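Local coordinates for putative uncharacterized protein (PDB 5TPU), which is of uncharacterised function but belongs to the WxcM-like family of the cupin clan and binds thymidine-5'-diphosphate, at residues A[104-107]-A[108-112]. The protein carries 3 engineered substitutions. Numbering follows the deposited sequence.
Sequences KNFS and YGAKL
Ser107 and Ala110 close a type II beta turn with Tyr108 and Gly109 at its two corners. The backbone N of Ala110 donates to Ser107 O at 2.9 Å with an N-H...O angle of 153°. Gly109 takes the second corner with a positive phi of 75°, as a type II turn requires there. Ser107 OG stands between its own backbone N and carbonyl carbon (chi1 64°), which sets it 3.4 Å from the methyl CB of Ala110. A water bridges Ser107 OG, at 2.7 Å, to Tyr108 O, to which it donates; OG is also hydrogen-bonded to Ser70 N. The exposed Tyr108 side chain points away from the turn and rests on Asp47.

Beneath the turn the apolar contacts are looser and run along one rim of the Phe106 ring. Its CD2 lies 4.4 Å from Ala110 CB, and its CE2 is 4.2 Å from Leu112 CD2; both methyls approach the ring's edge rather than a face. Met66 of strand 62-68 touches all three of these side chains, while Cys71 and Arg52, the latter lining the thymidine-5'-diphosphate pocket, also pack against Phe106. Thr46 OG1, from the loop after strand 39-44, hydrogen-bonds to Ala110 O and weakly to Ser107 O. The arrangement is a tight turn within the loop that carries the chain from strand 99-104 of one antiparallel sheet to strand 111-116 of another, with an apolar underside turned into the beta fold characteristic of cupins.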
loop_
_atom_site.group_PDB
_atom_site.type_symbol
_atom_site.label_atom_id
_atom_site.label_comp_id
_atom_site.label_asym_id
_atom_site.label_seq_id
_atom_site.Cartn_x
_atom_site.Cartn_y
_atom_site.Cartn_z
ATOM N N LYS A 104 4.717 7.959 16.481
ATOM C CA LYS A 104 4.365 7.612 17.831
ATOM C C LYS A 104 2.860 7.598 18.006
ATOM O O LYS A 104 2.130 7.877 17.070
ATOM C CB LYS A 104 5.032 8.612 18.809
ATOM C CG LYS A 104 4.466 10.032 18.755
ATOM C CD LYS A 104 5.108 10.984 19.779
ATOM C CE LYS A 104 4.304 12.273 19.809
ATOM N NZ LYS A 104 4.743 13.216 20.873
ATOM N N ASN A 105 2.427 7.280 19.224
ATOM C CA ASN A 105 1.041 7.133 19.580
ATOM C C ASN A 105 0.223 6.407 18.534
ATOM O O ASN A 105 -0.871 6.870 18.227
ATOM C CB ASN A 105 0.414 8.516 19.805
ATOM C CG ASN A 105 1.085 9.257 20.920
ATOM O OD1 ASN A 105 1.308 8.687 21.988
ATOM N ND2 ASN A 105 1.438 10.526 20.680
ATOM N N PHE A 106 0.724 5.297 17.999
ATOM C CA PHE A 106 -0.108 4.457 17.124
ATOM C C PHE A 106 -1.275 3.953 17.954
ATOM O O PHE A 106 -1.062 3.468 19.051
ATOM C CB PHE A 106 0.649 3.262 16.554
ATOM C CG PHE A 106 1.624 3.640 15.495
ATOM C CD1 PHE A 106 2.846 4.190 15.840
ATOM C CD2 PHE A 106 1.311 3.505 14.173
ATOM C CE1 PHE A 106 3.739 4.569 14.872
ATOM C CE2 PHE A 106 2.226 3.825 13.189
ATOM C CZ PHE A 106 3.436 4.378 13.530
ATOM N N SER A 107 -2.493 4.111 17.477
ATOM C CA SER A 107 -3.578 3.404 18.136
ATOM C C SER A 107 -3.316 1.886 18.013
ATOM O O SER A 107 -2.591 1.425 17.121
ATOM C CB SER A 107 -4.908 3.805 17.544
ATOM O OG SER A 107 -4.979 3.424 16.205
ATOM N N TYR A 108 -3.807 1.125 18.980
ATOM C CA TYR A 108 -3.496 -0.284 19.038
ATOM C C TYR A 108 -3.913 -1.003 17.763
ATOM O O TYR A 108 -5.048 -0.905 17.363
ATOM C CB TYR A 108 -4.277 -0.902 20.169
ATOM C CG TYR A 108 -3.919 -2.330 20.387
ATOM C CD1 TYR A 108 -2.881 -2.651 21.216
ATOM C CD2 TYR A 108 -4.642 -3.379 19.778
ATOM C CE1 TYR A 108 -2.531 -3.960 21.445
ATOM C CE2 TYR A 108 -4.321 -4.688 20.020
ATOM C CZ TYR A 108 -3.269 -4.975 20.846
ATOM O OH TYR A 108 -2.886 -6.264 21.119
ATOM N N GLY A 109 -2.971 -1.674 17.115
ATOM C CA GLY A 109 -3.247 -2.384 15.911
ATOM C C GLY A 109 -3.425 -1.495 14.710
ATOM O O GLY A 109 -3.850 -1.972 13.684
ATOM N N ALA A 110 -3.036 -0.233 14.782
ATOM C CA ALA A 110 -3.156 0.632 13.622
ATOM C C ALA A 110 -2.247 0.166 12.505
ATOM O O ALA A 110 -1.260 -0.510 12.756
ATOM C CB ALA A 110 -2.812 2.064 13.976
ATOM N N LYS A 111 -2.604 0.535 11.283
ATOM C CA LYS A 111 -1.912 0.089 10.098
ATOM C C LYS A 111 -1.503 1.233 9.220
ATOM O O LYS A 111 -2.323 2.025 8.799
ATOM C CB LYS A 111 -2.756 -0.896 9.286
ATOM C CG LYS A 111 -3.205 -2.099 10.106
ATOM C CD LYS A 111 -3.898 -3.175 9.247
ATOM C CE LYS A 111 -4.750 -4.158 10.068
ATOM N NZ LYS A 111 -5.686 -3.415 10.978
ATOM N N LEU A 112 -0.231 1.267 8.896
ATOM C CA LEU A 112 0.346 2.330 8.116
ATOM C C LEU A 112 0.887 1.771 6.821
ATOM O O LEU A 112 1.696 0.883 6.856
ATOM C CB LEU A 112 1.491 2.921 8.895
ATOM C CG LEU A 112 2.395 3.934 8.177
ATOM C CD1 LEU A 112 1.655 5.198 7.788
ATOM C CD2 LEU A 112 3.495 4.234 9.166
HETATM O O HOH W 1 -6.258 1.027 15.948
#